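Local coordinates for sugar phosphate isomerase/epimerase (Parabacteroides distasonis, PDB 3L23), which binds a magnesium ion in a xylose isomerase-like TIM barrel and is probably a sugar phosphate isomerase or epimerase, at residues 15-18 and 19-23; 147-150 and 151-155. All blocks are in the same frame, centred on the assembly; numbering follows the deposited sequence.

Both contacts are local, each made within one continuous stretch of chain, and they lie on opposite sides of the centre of the chain, with their own centres 26 Å apart and their nearest atoms about 15 Å apart. Contact 1 (15-23) turns the chain out of the barrel strand 16-18 beside the metal site, where magnesium is held by His165, Asp216, His242 and Glu275; the side chain of Gln18 lies about 6 Å from the ion. Contact 2 (147-155) belongs to the outer layer, on helix 136-155, away from that site. The two are related through the barrel: helix 136-155 leads into strand 162-165, which carries the ligand His165.

Contact 1: residues 15-18 and 19-23; sequences IGLQ and IYSLS
Gln18 and Ser21 face each other across the turn that ends strand 16-18. The carbonyl O of Gln18 accepts twice from Ser21: the hydroxyl OG reaches it at 2.7 Å in the carbonyl plane, while the backbone N of Ser21, 3.0 Å from Gln18 O, is tilted 34° from that plane. With OG beside its own backbone N (chi1 -58°), Ser21 can bring both donors to one oxygen; OG also bonds Leu276 N. The Gln18 side chain bends at chi2 (48°), carrying its amide back over the start of the 3-10 segment, and OE1 of Gln18 accepts from Tyr20 N at 2.8 Å, the donor in the carbonyl plane on a lone pair. Its other end is held too, NE2 bonding Glu47 OE1 and Leu48 O, so the amide is gripped at both ends and its flip is fixed. A leucine here would probably leave Tyr20 N and Glu47 OE1 without these mates and the first 3-10 turn less firmly tied to the strand. The apolar part of the turn brings Leu17 CD2 to 4.0 Å from Leu22 CD1, the two side chains crossing at about a right angle. Gln18 and Ser21 lie beside the magnesium ligands His242 and Glu275, respectively. Strand 16-18 runs between strands 45-52 and 272-274 in the barrel wall; Ile19 packs on Leu46 and Leu48, and Leu22 on Phe286 and Val289 of helix 285-298.

Contact 2: residues 147-150 and 151-155; sequences NQAS and DVIKA. With EDO (1,2-ethanediol), chain G.
Ser150 O accepts from Lys154 N at 2.9 Å, one of a run of i to i+4 bonds near the C-terminal part of helix 136-155. Ile153 N approaches Ala149 O at 2.9 Å. Val152 N lies 3.1 Å from Gln148 O, whereas the bond from Asp151 N to Asn147 O is weak.

On the polar side, Ser150 and Asp151 are joined by a water that donates to both, 2.8 Å from Ser150 OG and 2.7 Å from Asp151 OD1. The serine hydroxyl stands anti to its backbone N (chi1 171°), near the aliphatic end of the Lys154 chain, whose CE is 3.8 Å from Ser150 OG. That lysine is extended beyond CG and carries NZ to Ser209 O, while Ser150 OG is also bonded to Lys210 O. The two carboxylate oxygens of Asp151 have different partners: OD1 makes a salt bridge with Lys210 NZ, and OD2 accepts from O1 of an ethanediol, probably from the crystallisation liquor; C2 of the diol lies 3.7 Å from Asn147 CB. The charge of Lys210 is likely to favour the ionised carboxylate. On the apolar side, Ile153, with CG1 beside its backbone N (chi1 -66°), sets CG1 against Ala149 O and brings CD1 to 4.4 Å from Ala149 CB.

Helix 136-155 connects the parallel strands 124-127 and 162-165 in a beta-alpha-beta crossover of the TIM barrel. Ala149, Ser150 and Ile153 pack on Phe162 of the second strand, and Gln148 and Val152 touch Met107 of helix 103-119. Asn147 OD1 accepts from Asp207 N, and with the bonds to Ser209 and Lys210 this ties the polar flank to the segment between helix 198-205 and strand 211-216.

Contact 1: residues 15-18 and 19-23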
loop_
_atom_site.group_PDB
_atom_site.type_symbol
_atom_site.label_atom_id
_atom_site.label_comp_id
_atom_site.label_asym_id
_atom_site.label_seq_id
_atom_site.Cartn_x
_atom_site.Cartn_y
_atom_site.Cartn_z
ATOM N N ILE A 15 1.582 2.553 -16.103
ATOM C CA ILE A 15 1.199 1.474 -15.203
ATOM C C ILE A 15 2.175 1.360 -14.049
ATOM O O ILE A 15 3.383 1.335 -14.258
ATOM C CB ILE A 15 1.096 0.063 -15.949
ATOM C CG1 ILE A 15 0.259 0.156 -17.235
ATOM C CG2 ILE A 15 0.513 -1.002 -15.048
ATOM C CD1 ILE A 15 0.267 -1.087 -18.116
ATOM N N GLY A 16 1.643 1.322 -12.829
ATOM C CA GLY A 16 2.464 1.135 -11.667
ATOM C C GLY A 16 2.552 -0.292 -11.221
ATOM O O GLY A 16 1.614 -1.086 -11.441
ATOM N N LEU A 17 3.651 -0.624 -10.525
ATOM C CA LEU A 17 3.866 -1.954 -9.930
ATOM C C LEU A 17 4.314 -1.866 -8.477
ATOM O O LEU A 17 5.289 -1.158 -8.159
ATOM C CB LEU A 17 4.951 -2.741 -10.682
ATOM C CG LEU A 17 5.246 -4.199 -10.343
ATOM C CD1 LEU A 17 4.005 -5.128 -10.457
ATOM C CD2 LEU A 17 6.424 -4.771 -11.181
ATOM N N GLN A 18 3.649 -2.622 -7.606
ATOM C CA GLN A 18 4.127 -2.811 -6.248
ATOM C C GLN A 18 5.140 -3.950 -6.355
ATOM O O GLN A 18 4.809 -5.111 -6.672
ATOM C CB GLN A 18 2.965 -3.099 -5.297
ATOM C CG GLN A 18 3.286 -3.733 -3.966
ATOM C CD GLN A 18 4.426 -3.096 -3.208
ATOM O OE1 GLN A 18 5.497 -3.673 -3.133
ATOM N NE2 GLN A 18 4.195 -1.909 -2.614
ATOM N N ILE A 19 6.401 -3.620 -6.117
ATOM C CA ILE A 19 7.464 -4.581 -6.397
ATOM C C ILE A 19 7.459 -5.861 -5.547
ATOM O O ILE A 19 8.115 -6.856 -5.917
ATOM C CB ILE A 19 8.875 -3.929 -6.325
ATOM C CG1 ILE A 19 9.248 -3.502 -4.905
ATOM C CG2 ILE A 19 8.955 -2.730 -7.298
ATOM C CD1 ILE A 19 10.699 -2.863 -4.788
ATOM N N TYR A 20 6.758 -5.859 -4.420
ATOM C CA TYR A 20 6.636 -7.088 -3.631
ATOM C C TYR A 20 6.009 -8.217 -4.467
ATOM O O TYR A 20 6.226 -9.369 -4.206
ATOM C CB TYR A 20 5.752 -6.820 -2.413
ATOM C CG TYR A 20 5.752 -7.873 -1.337
ATOM C CD1 TYR A 20 6.860 -8.081 -0.544
ATOM C CD2 TYR A 20 4.602 -8.567 -1.036
ATOM C CE1 TYR A 20 6.838 -9.021 0.481
ATOM C CE2 TYR A 20 4.565 -9.503 -0.030
ATOM C CZ TYR A 20 5.668 -9.725 0.728
ATOM O OH TYR A 20 5.629 -10.650 1.768
ATOM N N SER A 21 5.278 -7.841 -5.499
ATOM C CA SER A 21 4.698 -8.790 -6.446
ATOM C C SER A 21 5.725 -9.734 -7.041
ATOM O O SER A 21 5.399 -10.862 -7.366
ATOM C CB SER A 21 4.036 -8.035 -7.606
ATOM O OG SER A 21 3.028 -7.148 -7.104
ATOM N N LEU A 22 6.953 -9.266 -7.197
ATOM C CA LEU A 22 8.030 -10.068 -7.767
ATOM C C LEU A 22 8.820 -10.885 -6.750
ATOM O O LEU A 22 9.627 -11.722 -7.120
ATOM C CB LEU A 22 8.979 -9.132 -8.512
ATOM C CG LEU A 22 8.351 -8.351 -9.668
ATOM C CD1 LEU A 22 9.327 -7.260 -10.114
ATOM C CD2 LEU A 22 8.012 -9.274 -10.799
ATOM N N SER A 23 8.593 -10.615 -5.458
ATOM C CA SER A 23 9.252 -11.340 -4.392
ATOM C C SER A 23 10.783 -11.295 -4.607
ATOM O O SER A 23 11.350 -10.275 -5.094
ATOM C CB SER A 23 8.667 -12.763 -4.287
ATOM O OG SER A 23 9.258 -13.497 -3.193
#

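Contact 2: residues 147-150 and 151-155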
loop_
_atom_site.group_PDB
_atom_site.type_symbol
_atom_site.label_atom_id
_atom_site.label_comp_id
_atom_site.label_asym_id
_atom_site.label_seq_id
_atom_site.Cartn_x
_atom_site.Cartn_y
_atom_site.Cartn_z
ATOM N N ASN A 147 -2.451 10.489 12.638
ATOM C CA ASN A 147 -2.503 11.948 12.453
ATOM C C ASN A 147 -1.140 12.560 12.824
ATOM O O ASN A 147 -0.616 13.401 12.107
ATOM C CB ASN A 147 -3.590 12.612 13.309
ATOM C CG ASN A 147 -4.986 12.415 12.769
ATOM O OD1 ASN A 147 -5.189 12.180 11.572
ATOM N ND2 ASN A 147 -5.969 12.544 13.643
ATOM N N GLN A 148 -0.561 12.116 13.937
ATOM C CA GLN A 148 0.728 12.668 14.377
ATOM C C GLN A 148 1.850 12.210 13.442
ATOM O O GLN A 148 2.775 12.982 13.181
ATOM C CB GLN A 148 1.068 12.272 15.801
ATOM C CG GLN A 148 2.299 13.025 16.281
ATOM C CD GLN A 148 2.695 12.739 17.724
ATOM O OE1 GLN A 148 2.104 11.885 18.394
ATOM N NE2 GLN A 148 3.714 13.442 18.192
ATOM N N ALA A 149 1.790 10.968 12.949
ATOM C CA ALA A 149 2.785 10.459 11.975
ATOM C C ALA A 149 2.825 11.356 10.755
ATOM O O ALA A 149 3.893 11.672 10.247
ATOM C CB ALA A 149 2.496 8.988 11.553
ATOM N N SER A 150 1.650 11.782 10.288
ATOM C CA SER A 150 1.566 12.656 9.128
ATOM C C SER A 150 2.326 13.949 9.356
ATOM O O SER A 150 3.051 14.403 8.459
ATOM C CB SER A 150 0.104 12.937 8.800
ATOM O OG SER A 150 0.011 13.939 7.819
ATOM N N ASP A 151 2.181 14.538 10.555
ATOM C CA ASP A 151 2.899 15.763 10.907
ATOM C C ASP A 151 4.410 15.551 10.827
ATOM O O ASP A 151 5.145 16.400 10.307
ATOM C CB ASP A 151 2.560 16.250 12.325
ATOM C CG ASP A 151 1.121 16.718 12.491
ATOM O OD1 ASP A 151 0.394 16.936 11.515
ATOM O OD2 ASP A 151 0.731 16.915 13.669
ATOM N N VAL A 152 4.875 14.414 11.352
ATOM C CA VAL A 152 6.295 14.055 11.292
ATOM C C VAL A 152 6.786 13.880 9.840
ATOM O O VAL A 152 7.842 14.370 9.480
ATOM C CB VAL A 152 6.567 12.772 12.101
ATOM C CG1 VAL A 152 7.984 12.265 11.862
ATOM C CG2 VAL A 152 6.305 13.040 13.573
ATOM N N ILE A 153 5.995 13.201 9.037
ATOM C CA ILE A 153 6.315 12.907 7.622
ATOM C C ILE A 153 6.384 14.188 6.782
ATOM O O ILE A 153 7.328 14.389 6.012
ATOM C CB ILE A 153 5.290 11.928 7.035
ATOM C CG1 ILE A 153 5.424 10.548 7.741
ATOM C CG2 ILE A 153 5.465 11.752 5.545
ATOM C CD1 ILE A 153 4.233 9.587 7.501
ATOM N N LYS A 154 5.405 15.069 6.962
ATOM C CA LYS A 154 5.394 16.340 6.210
ATOM C C LYS A 154 6.570 17.228 6.561
ATOM O O LYS A 154 7.110 17.925 5.684
ATOM C CB LYS A 154 4.079 17.097 6.429
ATOM C CG LYS A 154 2.855 16.439 5.845
ATOM C CD LYS A 154 1.684 17.399 5.783
ATOM C CE LYS A 154 0.409 16.715 5.288
ATOM N NZ LYS A 154 -0.668 17.715 5.036
ATOM N N ALA A 155 6.980 17.198 7.832
ATOM C CA ALA A 155 8.103 18.010 8.348
ATOM C C ALA A 155 9.448 17.567 7.779
ATOM O O ALA A 155 10.410 18.346 7.793
ATOM C CB ALA A 155 8.141 17.962 9.855
HETATM C C1 EDO G . -1.754 15.777 15.234
HETATM O O1 EDO G . -1.406 17.144 15.001
HETATM C C2 EDO G . -3.260 15.674 15.329
HETATM O O2 EDO G . -3.880 16.240 14.170
HETATM O O HOH W 1 0.187 16.579 8.869
#